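Local structure of peptidoglycan synthetase penicillin-binding protein 3 (Bifidobacterium adolescentis, 4YE5) at residues A30-I35 with N146-S151; D166-A171 with M176-L181; L292-M297 with W333-I338; L298-H303 with N356-N361; T489-G494 with Q498-I503. The protein probably binds penicillin and probably cross-links peptidoglycan strands in the bacterial cell wall. One frame throughout, in Å; residues are numbered along the deposited sequence.

Contact 1 of 5, residues A30-I35 with N146-S151; sequences ARRGKI and NERLYS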
# COMPACT_ATOMS: atom_id res chain seq x y z
N ALA A 30 -24.39 -6.28 0.99
CA ALA A 30 -23.70 -5.55 -0.07
C ALA A 30 -22.55 -6.39 -0.64
O ALA A 30 -21.86 -7.09 0.10
CB ALA A 30 -23.14 -4.21 0.47
N ARG A 31 -22.36 -6.33 -1.96
CA ARG A 31 -21.23 -7.02 -2.60
C ARG A 31 -19.97 -6.17 -2.52
O ARG A 31 -20.00 -4.94 -2.72
CB ARG A 31 -21.55 -7.35 -4.06
CG ARG A 31 -22.87 -8.13 -4.23
CD ARG A 31 -23.27 -8.24 -5.70
NE ARG A 31 -22.22 -8.85 -6.50
CZ ARG A 31 -22.10 -8.72 -7.82
NH1 ARG A 31 -22.99 -7.99 -8.49
NH2 ARG A 31 -21.11 -9.31 -8.47
N ARG A 32 -18.85 -6.82 -2.24
CA ARG A 32 -17.59 -6.11 -2.07
C ARG A 32 -17.07 -5.53 -3.38
O ARG A 32 -17.10 -6.19 -4.42
CB ARG A 32 -16.56 -7.03 -1.44
CG ARG A 32 -15.32 -6.29 -0.93
CD ARG A 32 -14.43 -7.21 -0.11
NE ARG A 32 -13.30 -6.47 0.45
CZ ARG A 32 -13.38 -5.75 1.55
NH1 ARG A 32 -14.54 -5.65 2.21
NH2 ARG A 32 -12.29 -5.11 1.99
N GLY A 33 -16.59 -4.29 -3.34
CA GLY A 33 -16.00 -3.66 -4.51
C GLY A 33 -14.67 -4.27 -4.93
O GLY A 33 -14.08 -5.07 -4.21
N LYS A 34 -14.21 -3.90 -6.12
CA LYS A 34 -12.94 -4.40 -6.63
C LYS A 34 -11.77 -3.50 -6.23
O LYS A 34 -11.94 -2.33 -5.86
CB LYS A 34 -12.97 -4.50 -8.17
CG LYS A 34 -14.20 -5.16 -8.79
CD LYS A 34 -14.00 -5.31 -10.30
CE LYS A 34 -15.27 -5.03 -11.11
NZ LYS A 34 -16.48 -5.75 -10.63
N ILE A 35 -10.58 -4.08 -6.30
CA ILE A 35 -9.35 -3.30 -6.26
C ILE A 35 -8.68 -3.43 -7.62
O ILE A 35 -8.57 -4.54 -8.16
CB ILE A 35 -8.38 -3.78 -5.16
CG1 ILE A 35 -9.04 -3.62 -3.78
CG2 ILE A 35 -7.05 -2.96 -5.24
CD1 ILE A 35 -8.38 -4.44 -2.67
N ASN A 146 -18.53 -15.03 0.44
CA ASN A 146 -17.50 -13.98 0.52
C ASN A 146 -16.16 -14.35 -0.08
O ASN A 146 -15.13 -13.73 0.25
CB ASN A 146 -17.30 -13.51 1.95
CG ASN A 146 -18.55 -12.88 2.52
OD1 ASN A 146 -18.92 -11.77 2.16
ND2 ASN A 146 -19.22 -13.60 3.41
N GLU A 147 -16.17 -15.33 -0.97
CA GLU A 147 -14.94 -15.71 -1.66
C GLU A 147 -14.30 -14.50 -2.36
O GLU A 147 -14.98 -13.76 -3.08
CB GLU A 147 -15.21 -16.83 -2.67
CG GLU A 147 -13.90 -17.37 -3.29
CD GLU A 147 -14.14 -18.57 -4.22
OE1 GLU A 147 -15.21 -18.64 -4.86
OE2 GLU A 147 -13.24 -19.44 -4.29
N ARG A 148 -13.00 -14.31 -2.14
CA ARG A 148 -12.27 -13.17 -2.70
C ARG A 148 -11.12 -13.71 -3.55
O ARG A 148 -10.29 -14.48 -3.07
CB ARG A 148 -11.70 -12.32 -1.55
CG ARG A 148 -11.08 -10.96 -1.95
CD ARG A 148 -12.15 -9.94 -2.28
NE ARG A 148 -11.67 -8.55 -2.32
CZ ARG A 148 -12.30 -7.57 -2.97
NH1 ARG A 148 -13.41 -7.83 -3.65
NH2 ARG A 148 -11.82 -6.32 -2.95
N LEU A 149 -11.06 -13.31 -4.82
CA LEU A 149 -10.02 -13.81 -5.72
C LEU A 149 -9.05 -12.69 -6.10
O LEU A 149 -9.45 -11.54 -6.34
CB LEU A 149 -10.62 -14.39 -7.00
CG LEU A 149 -11.62 -15.54 -6.84
CD1 LEU A 149 -12.15 -16.01 -8.21
CD2 LEU A 149 -11.00 -16.71 -6.07
N TYR A 150 -7.78 -13.06 -6.21
CA TYR A 150 -6.73 -12.12 -6.57
C TYR A 150 -6.05 -12.67 -7.81
O TYR A 150 -5.23 -13.57 -7.70
CB TYR A 150 -5.74 -12.00 -5.42
CG TYR A 150 -6.38 -11.49 -4.14
CD1 TYR A 150 -6.94 -12.38 -3.21
CD2 TYR A 150 -6.45 -10.13 -3.88
CE1 TYR A 150 -7.55 -11.91 -2.05
CE2 TYR A 150 -7.03 -9.65 -2.72
CZ TYR A 150 -7.59 -10.55 -1.81
OH TYR A 150 -8.18 -10.07 -0.67
N SER A 151 -6.39 -12.14 -8.98
CA SER A 151 -5.97 -12.76 -10.24
C SER A 151 -4.46 -12.77 -10.46
O SER A 151 -3.97 -13.60 -11.22
CB SER A 151 -6.67 -12.12 -11.44
OG SER A 151 -6.35 -10.75 -11.56
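In the N-terminal, dimerisation-type module of this penicillin-binding protein, Arg148 of strand 148-149 reaches across to Gly33, two residues before strand 35-36, and grips its carbonyl oxygen end-on. NH1 and NH2 of Arg148 both donate to Gly33 O, each at 2.9 Å. The oxygen lies close to the guanidinium plane, between the two nitrogens, so each hydrogen bond is bent, to 142° and 143° at the hydrogen. Of the two donors, NH2 stays in the plane of the Gly33 carbonyl, while NH1 is tilted from it. The kink at the second torsion of Arg148 (chi2 75°) turns an otherwise extended chain toward this oxygen.

Arg32 closes one face of the same guanidinium. Its CD sits over the centre of the group, 3.6 Å from Arg148 CZ, and its CG lies 3.7 Å from Arg148 NH1. The two arginine side chains cross at about a right angle, and their guanidinium planes are nearly perpendicular. The residues involved match the RGxI and RxY sequences of class B penicillin-binding proteins. Glu174, from a third part of the module, forms salt bridges with the NE atoms of both arginines and also takes the hydroxyl of Tyr150. This shared carboxylate probably offsets the closeness of the two cations, whose Arg32 NE and Arg148 NH2 are 3.7 Å apart. Arg148 NH1 is also hydrogen-bonded to Ser46 OG of strand 42-46. At the guanidinium edge, Ile35 CD1 approaches Arg148 NH2 to 3.9 Å.

Contact 2 of 5, residues D166-A171 with M176-L181; sequences DGKGVA and MENKTL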
# COMPACT_ATOMS: atom_id res chain seq x y z
N ASP A 166 -16.04 -13.51 6.63
CA ASP A 166 -17.18 -12.62 6.49
C ASP A 166 -16.96 -11.54 5.43
O ASP A 166 -17.78 -10.63 5.27
CB ASP A 166 -17.48 -11.95 7.83
CG ASP A 166 -17.74 -12.95 8.94
OD1 ASP A 166 -18.31 -14.03 8.66
OD2 ASP A 166 -17.38 -12.66 10.11
N GLY A 167 -15.84 -11.61 4.72
CA GLY A 167 -15.54 -10.63 3.68
C GLY A 167 -15.04 -9.30 4.21
O GLY A 167 -14.94 -8.33 3.45
N LYS A 168 -14.70 -9.24 5.49
CA LYS A 168 -14.14 -8.01 6.05
C LYS A 168 -12.62 -7.92 5.82
O LYS A 168 -11.89 -8.87 6.08
CB LYS A 168 -14.45 -7.95 7.54
CG LYS A 168 -13.89 -6.72 8.23
CD LYS A 168 -13.94 -6.87 9.74
CE LYS A 168 -13.54 -5.59 10.44
NZ LYS A 168 -13.31 -5.83 11.89
N GLY A 169 -12.15 -6.76 5.36
CA GLY A 169 -10.71 -6.56 5.16
C GLY A 169 -9.92 -6.58 6.46
O GLY A 169 -10.20 -5.79 7.35
N VAL A 170 -8.95 -7.49 6.59
CA VAL A 170 -8.17 -7.58 7.83
C VAL A 170 -6.65 -7.35 7.68
O VAL A 170 -5.91 -7.44 8.66
CB VAL A 170 -8.43 -8.93 8.56
CG1 VAL A 170 -9.90 -9.01 9.05
CG2 VAL A 170 -8.10 -10.10 7.64
N ALA A 171 -6.20 -7.03 6.47
CA ALA A 171 -4.80 -6.65 6.26
C ALA A 171 -4.70 -5.85 4.98
O ALA A 171 -5.60 -5.92 4.14
CB ALA A 171 -3.91 -7.90 6.16
N MSE A 176 -7.42 -1.11 4.81
CA MSE A 176 -7.40 0.35 4.74
C MSE A 176 -8.60 0.93 4.01
O MSE A 176 -9.13 1.96 4.40
CB MSE A 176 -6.14 0.82 4.01
CG MSE A 176 -6.03 2.31 3.98
SE MSE A 176 -4.31 2.77 3.21
CE MSE A 176 -4.87 2.70 1.40
N GLU A 177 -9.00 0.28 2.93
CA GLU A 177 -10.10 0.77 2.10
C GLU A 177 -11.40 0.02 2.39
O GLU A 177 -12.32 0.02 1.58
CB GLU A 177 -9.74 0.60 0.63
CG GLU A 177 -8.58 1.52 0.21
CD GLU A 177 -8.92 2.95 0.46
OE1 GLU A 177 -9.92 3.42 -0.13
OE2 GLU A 177 -8.22 3.59 1.29
N ASN A 178 -11.48 -0.62 3.56
CA ASN A 178 -12.59 -1.51 3.87
C ASN A 178 -13.95 -0.81 3.82
O ASN A 178 -14.91 -1.37 3.29
CB ASN A 178 -12.39 -2.19 5.23
CG ASN A 178 -13.35 -3.36 5.45
OD1 ASN A 178 -13.39 -4.31 4.66
ND2 ASN A 178 -14.11 -3.31 6.54
N LYS A 179 -14.02 0.40 4.35
CA LYS A 179 -15.29 1.12 4.40
C LYS A 179 -15.82 1.31 2.99
O LYS A 179 -16.96 0.92 2.69
CB LYS A 179 -15.13 2.47 5.11
CG LYS A 179 -16.46 3.18 5.43
CD LYS A 179 -16.23 4.33 6.41
CE LYS A 179 -17.40 5.31 6.45
NZ LYS A 179 -18.66 4.68 6.91
N THR A 180 -14.98 1.87 2.12
CA THR A 180 -15.29 2.07 0.71
C THR A 180 -15.65 0.76 0.01
O THR A 180 -16.66 0.69 -0.70
CB THR A 180 -14.09 2.73 -0.02
OG1 THR A 180 -13.83 4.02 0.56
CG2 THR A 180 -14.37 2.93 -1.48
N LEU A 181 -14.82 -0.27 0.20
CA LEU A 181 -15.05 -1.57 -0.46
C LEU A 181 -16.28 -2.36 0.03
O LEU A 181 -16.86 -3.15 -0.71
CB LEU A 181 -13.80 -2.45 -0.32
CG LEU A 181 -12.52 -1.95 -1.02
CD1 LEU A 181 -11.28 -2.70 -0.49
CD2 LEU A 181 -12.67 -2.12 -2.54
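Asn178 OD1 is held by two groups at once: the backbone N-H of Gly169 and, from outside these segments, the guanidinium nitrogen NH2 of Arg32. The Gly169 N to Asn178 OD1 bond is 2.8 Å long and fairly straight, with an angle of 159° at the hydrogen. The contact ties the start of strand 169-171, one half of a two-stranded antiparallel sheet with strand 162-163, to the first turn of helix 178-182. The sequence that starts at Gly169 and runs on beyond the strand fits the GxxGxE pattern, the third N-terminal motif of class B penicillin-binding proteins.

The donor N-H does not lie in the plane of the Asn178 amide. It comes from above, 58° out of the carbonyl plane, so neither lone pair of OD1 is aimed at it. With CG anti to the backbone N (chi1 -166°), the amide swings off the helix toward the strand. Asn178 opens that helix, directly after Glu177 at the N-cap position, and the first turn is closed by Leu181 N donating to Glu177 O at 2.9 Å.

Lys168 adds a van der Waals contact at the amide nitrogen rather than the oxygen. Its chain is extended and crosses Asn178 at about a right angle, leading the ammonium end away from the helix; the backbone N of Lys168 is bonded to Asp164 OD1. Gly169, with no side chain on this approach, brings its CA to 3.5 Å from Asn178 OD1, and Lys168 CG stands 3.8 Å from Asn178 ND2.

Contact 3 of 5, residues L292-M297 with W333-I338; sequences LAMSGM and WTLAGI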
# COMPACT_ATOMS: atom_id res chain seq x y z
N LEU A 292 19.48 15.81 3.76
CA LEU A 292 18.56 16.63 4.55
C LEU A 292 19.28 17.71 5.34
O LEU A 292 18.85 18.88 5.36
CB LEU A 292 17.73 15.78 5.51
CG LEU A 292 17.11 14.46 5.02
CD1 LEU A 292 15.98 14.05 5.96
CD2 LEU A 292 16.61 14.55 3.61
N ALA A 293 20.36 17.33 6.02
CA ALA A 293 21.06 18.30 6.88
C ALA A 293 21.75 19.40 6.06
O ALA A 293 21.74 20.58 6.43
CB ALA A 293 22.09 17.61 7.79
N MSE A 294 22.34 18.99 4.94
CA MSE A 294 23.06 19.93 4.06
C MSE A 294 22.11 20.89 3.37
O MSE A 294 22.43 22.07 3.19
CB MSE A 294 23.85 19.18 2.98
CG MSE A 294 24.73 20.09 2.12
SE MSE A 294 25.85 19.15 0.82
CE MSE A 294 26.99 18.21 2.08
N SER A 295 20.96 20.38 2.95
CA SER A 295 19.92 21.24 2.42
C SER A 295 19.62 22.37 3.41
O SER A 295 19.47 23.55 3.02
CB SER A 295 18.64 20.45 2.11
OG SER A 295 18.85 19.59 1.01
N GLY A 296 19.56 22.00 4.70
CA GLY A 296 19.34 22.97 5.77
C GLY A 296 20.46 24.01 5.84
O GLY A 296 20.20 25.21 5.98
N MSE A 297 21.70 23.56 5.73
CA MSE A 297 22.85 24.46 5.78
C MSE A 297 22.82 25.50 4.68
O MSE A 297 23.13 26.67 4.90
CB MSE A 297 24.16 23.68 5.68
CG MSE A 297 24.41 22.75 6.84
SE MSE A 297 25.99 21.72 6.50
CE MSE A 297 25.77 20.44 7.96
N TRP A 333 38.07 19.18 -0.05
CA TRP A 333 36.73 18.97 -0.59
C TRP A 333 35.88 20.22 -0.44
O TRP A 333 36.00 20.95 0.54
CB TRP A 333 36.05 17.81 0.14
CG TRP A 333 36.67 16.46 -0.16
CD1 TRP A 333 37.33 16.09 -1.29
CD2 TRP A 333 36.66 15.30 0.70
NE1 TRP A 333 37.74 14.77 -1.19
CE2 TRP A 333 37.34 14.27 0.02
CE3 TRP A 333 36.14 15.05 1.98
CZ2 TRP A 333 37.53 13.00 0.58
CZ3 TRP A 333 36.33 13.77 2.53
CH2 TRP A 333 37.01 12.77 1.82
N THR A 334 35.01 20.46 -1.42
CA THR A 334 33.97 21.46 -1.26
C THR A 334 32.81 20.86 -0.48
O THR A 334 32.83 19.68 -0.15
CB THR A 334 33.42 21.92 -2.60
OG1 THR A 334 32.83 20.79 -3.27
CG2 THR A 334 34.55 22.55 -3.46
N LEU A 335 31.80 21.67 -0.17
CA LEU A 335 30.65 21.15 0.55
C LEU A 335 29.98 20.04 -0.28
O LEU A 335 29.58 19.02 0.26
CB LEU A 335 29.64 22.25 0.87
CG LEU A 335 28.51 21.83 1.82
CD1 LEU A 335 29.08 21.44 3.17
CD2 LEU A 335 27.48 22.94 1.96
N ALA A 336 29.88 20.26 -1.59
CA ALA A 336 29.36 19.22 -2.49
C ALA A 336 30.19 17.93 -2.39
O ALA A 336 29.63 16.83 -2.37
CB ALA A 336 29.31 19.74 -3.93
N GLY A 337 31.50 18.07 -2.30
CA GLY A 337 32.38 16.91 -2.18
C GLY A 337 32.22 16.16 -0.86
O GLY A 337 32.38 14.94 -0.82
N ILE A 338 31.92 16.88 0.22
CA ILE A 338 31.63 16.22 1.49
C ILE A 338 30.43 15.27 1.34
O ILE A 338 30.41 14.16 1.91
CB ILE A 338 31.41 17.26 2.63
CG1 ILE A 338 32.77 17.82 3.09
CG2 ILE A 338 30.65 16.64 3.81
CD1 ILE A 338 32.71 19.17 3.81
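Apolar packing between Met294 and Leu335 carries this contact, with the two side chains sliding past each other in opposite directions. Met294, present as selenomethionine, is extended as far as its selenium, which lies 3.9 Å from Leu335 CG. Closer to the backbone, Met294 CG meets Leu335 CD2 at 4.0 Å. A turn at the last torsion (chi3 -66°) then carries the methyl CE over the second helix, where it lies 4.0 Å from Leu335 CD1 and 4.3 Å from Ile338 CG2.

A second kind of contact is methyl to backbone: Met294 CE comes to 3.3 Å from Leu335 O. No hydrogen bond links the two segments.

The side-chain hydrogen bond within the segments is at Thr334. At the N-cap position, it accepts from Gly337 N through OG1 at 3.2 Å, a capping bond that fixes the first turn of the helix carrying Leu335 and Ile338; Thr334 OG1 is also bonded to Pro563 O. Met347 and Met461, from two other helices, also pack against Met294.

The arrangement is buried helix-to-helix packing inside the transpeptidase domain, where helix 290-299 begins at the lysine of an SxxK sequence, which probably holds the active-site serine, as in other penicillin-binding proteins.

Contact 4 of 5, residues L298-H303 with N356-N361; sequences LQLGLH and NEQRYN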
# COMPACT_ATOMS: atom_id res chain seq x y z
N LEU A 298 22.47 25.05 3.47
CA LEU A 298 22.38 25.97 2.34
C LEU A 298 21.23 26.93 2.55
O LEU A 298 21.40 28.12 2.39
CB LEU A 298 22.18 25.20 1.04
CG LEU A 298 23.32 24.25 0.67
CD1 LEU A 298 22.93 23.49 -0.58
CD2 LEU A 298 24.62 25.03 0.44
N GLN A 299 20.06 26.40 2.90
CA GLN A 299 18.87 27.22 3.09
C GLN A 299 19.09 28.35 4.10
O GLN A 299 18.63 29.47 3.89
CB GLN A 299 17.68 26.36 3.52
CG GLN A 299 16.39 27.14 3.70
CD GLN A 299 15.86 27.69 2.38
OE1 GLN A 299 16.05 27.09 1.32
NE2 GLN A 299 15.22 28.86 2.44
N LEU A 300 19.80 28.03 5.19
CA LEU A 300 20.02 28.97 6.28
C LEU A 300 21.17 29.91 5.96
O LEU A 300 21.44 30.84 6.71
CB LEU A 300 20.35 28.20 7.57
CG LEU A 300 19.20 27.38 8.17
CD1 LEU A 300 19.71 26.44 9.26
CD2 LEU A 300 18.12 28.33 8.71
N GLY A 301 21.85 29.64 4.84
CA GLY A 301 22.97 30.47 4.43
C GLY A 301 24.19 30.23 5.31
O GLY A 301 25.06 31.09 5.44
N LEU A 302 24.25 29.06 5.92
CA LEU A 302 25.39 28.72 6.77
C LEU A 302 26.61 28.47 5.91
O LEU A 302 27.72 28.83 6.28
CB LEU A 302 25.08 27.50 7.64
CG LEU A 302 24.02 27.78 8.70
CD1 LEU A 302 23.79 26.55 9.54
CD2 LEU A 302 24.45 28.97 9.57
N HIS A 303 26.39 27.84 4.77
CA HIS A 303 27.46 27.67 3.79
C HIS A 303 26.90 27.81 2.39
O HIS A 303 25.68 27.79 2.21
CB HIS A 303 28.15 26.30 3.97
CG HIS A 303 29.14 26.27 5.09
ND1 HIS A 303 30.34 26.97 5.04
CD2 HIS A 303 29.12 25.66 6.29
CE1 HIS A 303 31.00 26.78 6.17
NE2 HIS A 303 30.28 25.98 6.95
N ASN A 356 21.14 23.09 17.36
CA ASN A 356 20.28 21.92 17.58
C ASN A 356 18.88 22.10 17.00
O ASN A 356 18.35 21.22 16.33
CB ASN A 356 20.15 21.63 19.09
CG ASN A 356 21.33 20.86 19.66
OD1 ASN A 356 22.32 20.62 18.98
ND2 ASN A 356 21.21 20.46 20.93
N GLU A 357 18.29 23.27 17.25
CA GLU A 357 16.93 23.53 16.79
C GLU A 357 16.86 23.52 15.26
O GLU A 357 15.92 22.97 14.69
CB GLU A 357 16.40 24.85 17.34
CG GLU A 357 14.96 25.13 16.93
CD GLU A 357 14.47 26.50 17.36
OE1 GLU A 357 15.26 27.26 17.96
OE2 GLU A 357 13.28 26.82 17.11
N GLN A 358 17.84 24.14 14.61
CA GLN A 358 17.90 24.15 13.16
C GLN A 358 18.09 22.75 12.60
O GLN A 358 17.43 22.37 11.63
CB GLN A 358 19.03 25.06 12.68
CG GLN A 358 18.76 26.52 12.95
CD GLN A 358 19.98 27.36 12.74
OE1 GLN A 358 21.11 26.89 12.88
NE2 GLN A 358 19.77 28.63 12.40
N ARG A 359 18.98 21.97 13.22
CA ARG A 359 19.18 20.59 12.80
C ARG A 359 17.87 19.81 12.85
O ARG A 359 17.47 19.21 11.86
CB ARG A 359 20.27 19.89 13.64
CG ARG A 359 21.63 20.55 13.50
CD ARG A 359 22.67 20.05 14.53
NE ARG A 359 23.88 20.87 14.48
CZ ARG A 359 25.12 20.41 14.68
NH1 ARG A 359 25.31 19.13 14.97
NH2 ARG A 359 26.16 21.24 14.59
N TYR A 360 17.19 19.84 14.00
CA TYR A 360 15.93 19.13 14.15
C TYR A 360 14.92 19.61 13.10
O TYR A 360 14.24 18.80 12.46
CB TYR A 360 15.34 19.36 15.56
CG TYR A 360 14.00 18.68 15.74
CD1 TYR A 360 13.92 17.37 16.23
CD2 TYR A 360 12.81 19.33 15.40
CE1 TYR A 360 12.69 16.74 16.39
CE2 TYR A 360 11.58 18.70 15.56
CZ TYR A 360 11.53 17.41 16.05
OH TYR A 360 10.31 16.79 16.19
N ASN A 361 14.81 20.93 12.95
CA ASN A 361 13.82 21.54 12.07
C ASN A 361 13.95 21.06 10.64
O ASN A 361 12.97 20.70 10.03
CB ASN A 361 13.92 23.07 12.10
CG ASN A 361 12.96 23.72 11.12
OD1 ASN A 361 11.77 23.87 11.40
ND2 ASN A 361 13.48 24.11 9.95
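The side-chain amide of Gln358 has Leu300 over one face: the methyl CD1 sits almost directly above the amide carbon, 3.6 Å from Gln358 CD. It is nearly as close to the amide's two ends, with Leu300 CD1 to Gln358 NE2 at 3.8 Å and Leu300 CD1 to Gln358 OE1 at 3.9 Å. The other methyl, Leu300 CD2, approaches the same face near the nitrogen, 4.1 Å from Gln358 NE2. A looser touch comes beyond the oxygen, with Leu302 CD1 lying 4.3 Å from Gln358 OE1.

Leu300 CD1 also lies 3.8 Å from Gln358 CB, on the aliphatic stem. Because the glutamine is extended beyond CG (chi2 168°), stem and amide present one continuous surface to Leu300. No hydrogen bond crosses the contact; Gln358 OE1 instead accepts from the backbone N of Thr355, just before helix 356-365, which probably helps hold the amide in its orientation.

Around the leucines the chain is leaving helix 290-299. Gly301 takes a positive phi of 73°, and its N donates to Leu298 O at 2.9 Å. With a second bond back into the last turn, this is a Schellman motif whose neighbouring leucines pack on Gln358 of helix 356-365 at the surface of the transpeptidase domain.

Contact 5 of 5, residues T489-G494 with Q498-I503; sequences TAEVAG and QLTSII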
# COMPACT_ATOMS: atom_id res chain seq x y z
N THR A 489 24.77 3.11 4.48
CA THR A 489 24.65 1.84 5.20
C THR A 489 24.33 2.21 6.62
O THR A 489 24.57 3.35 7.05
CB THR A 489 25.97 1.01 5.22
OG1 THR A 489 26.98 1.75 5.90
CG2 THR A 489 26.45 0.69 3.80
N ALA A 490 23.80 1.24 7.37
CA ALA A 490 23.49 1.42 8.77
C ALA A 490 23.41 0.07 9.43
O ALA A 490 22.99 -0.91 8.81
CB ALA A 490 22.16 2.17 8.92
N GLU A 491 23.82 -0.00 10.70
CA GLU A 491 23.63 -1.22 11.47
C GLU A 491 22.15 -1.42 11.81
O GLU A 491 21.44 -0.46 12.13
CB GLU A 491 24.47 -1.20 12.75
CG GLU A 491 24.39 -2.51 13.51
CD GLU A 491 25.22 -2.51 14.78
OE1 GLU A 491 26.02 -1.56 14.98
OE2 GLU A 491 25.08 -3.47 15.57
N VAL A 492 21.70 -2.66 11.69
CA VAL A 492 20.35 -3.05 12.05
C VAL A 492 20.46 -4.29 12.94
O VAL A 492 21.57 -4.72 13.29
CB VAL A 492 19.45 -3.32 10.81
CG1 VAL A 492 19.24 -2.02 10.00
CG2 VAL A 492 20.04 -4.43 9.91
N ALA A 493 19.31 -4.84 13.33
CA ALA A 493 19.24 -5.98 14.25
C ALA A 493 20.01 -7.17 13.67
O ALA A 493 19.75 -7.60 12.54
CB ALA A 493 17.77 -6.34 14.50
N GLY A 494 20.98 -7.68 14.42
CA GLY A 494 21.80 -8.79 13.97
C GLY A 494 21.00 -10.06 13.71
O GLY A 494 20.14 -10.43 14.51
N GLN A 498 25.35 -13.42 11.44
CA GLN A 498 26.15 -12.20 11.30
C GLN A 498 26.29 -11.52 12.66
O GLN A 498 25.30 -11.11 13.24
CB GLN A 498 25.47 -11.20 10.35
CG GLN A 498 25.25 -11.69 8.94
CD GLN A 498 26.55 -12.05 8.26
OE1 GLN A 498 27.39 -11.18 8.02
NE2 GLN A 498 26.73 -13.33 7.96
N LEU A 499 27.52 -11.36 13.13
CA LEU A 499 27.78 -10.64 14.36
C LEU A 499 27.12 -9.25 14.33
O LEU A 499 26.45 -8.84 15.28
CB LEU A 499 29.29 -10.52 14.57
CG LEU A 499 29.83 -10.12 15.94
CD1 LEU A 499 29.13 -10.90 17.05
CD2 LEU A 499 31.34 -10.42 15.95
N THR A 500 27.31 -8.54 13.23
CA THR A 500 26.72 -7.23 13.07
C THR A 500 26.01 -7.26 11.72
O THR A 500 26.60 -7.65 10.72
CB THR A 500 27.82 -6.13 13.05
OG1 THR A 500 28.40 -6.01 14.36
CG2 THR A 500 27.24 -4.79 12.62
N SER A 501 24.73 -6.90 11.69
CA SER A 501 24.03 -6.82 10.41
C SER A 501 23.95 -5.38 9.97
O SER A 501 23.92 -4.46 10.80
CB SER A 501 22.62 -7.41 10.51
OG SER A 501 22.65 -8.83 10.55
N ILE A 502 23.91 -5.17 8.66
CA ILE A 502 23.75 -3.83 8.12
C ILE A 502 22.71 -3.83 7.00
O ILE A 502 22.37 -4.89 6.47
CB ILE A 502 25.09 -3.30 7.52
CG1 ILE A 502 25.48 -4.13 6.30
CG2 ILE A 502 26.23 -3.35 8.58
CD1 ILE A 502 26.00 -3.29 5.14
N ILE A 503 22.19 -2.65 6.67
CA ILE A 503 21.45 -2.48 5.44
C ILE A 503 22.33 -1.67 4.51
O ILE A 503 23.17 -0.88 4.97
CB ILE A 503 20.13 -1.73 5.65
CG1 ILE A 503 20.38 -0.49 6.49
CG2 ILE A 503 19.11 -2.65 6.35
CD1 ILE A 503 19.48 0.63 6.19
O HOH W 1 23.54 -5.91 14.40
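Glu491 leaves the strand on the face it shares with Ile502, its CB 3.8 Å from Ser501 O and its CG closer, 3.4 Å from the same oxygen. CG is anti to the backbone N (chi1 -175°) and the chain stays extended to CD. It crosses Thr500 at about a right angle, bringing Glu491 CD to 3.7 Å from Thr500 CG2. At the tip, OE2 accepts from a water 3.1 Å away.

The contact is the end of the antiparallel hairpin formed by strands 484-492 and 501-510, at the edge of the transpeptidase sheet. Ile503 N donates to Ala490 O at 2.9 Å, and a longer bond returns from Ala490 N to Ile503 O. Beyond the non-hydrogen-bonded pair Glu491 and Ile502, Val492 N donates to Ser501 O at 3.0 Å. On the face opposite Glu491, Val492 CG1 packs on Ile503 CG2. Ser501 OG is bonded to Asp525.

The return bond from Ser501 N to Val492 O is replaced by the water, which donates to Val492 O at 2.6 Å and accepts from Ser501 N at 3.1 Å. This one molecule thus bridges both backbones and the Glu491 carboxylate, standing in for a direct strand-to-strand bond.

In the fold
The five contacts fall into two groups. Contacts 1 and 2 form a continuous network in the N-terminal module, with centres about 10 Å apart: Gly33 N meets Leu181 O at 2.9 Å, probably a hydrogen bond, and Arg32 links both. Contacts 3 and 4 share helix 290-299, with centres about 11 Å apart; Met297 O to Leu302 N, 2.8 Å, probably supplies a bond that closes the helix end. Contact 5 lies in the same domain, its centre about 26 Å from that of contact 3. Ile338 of contact 3 and Thr489 of contact 5 both lie near the probable SxxK active-site residues without touching them. Contact 1 is about 50 Å from contact 3, centre to centre.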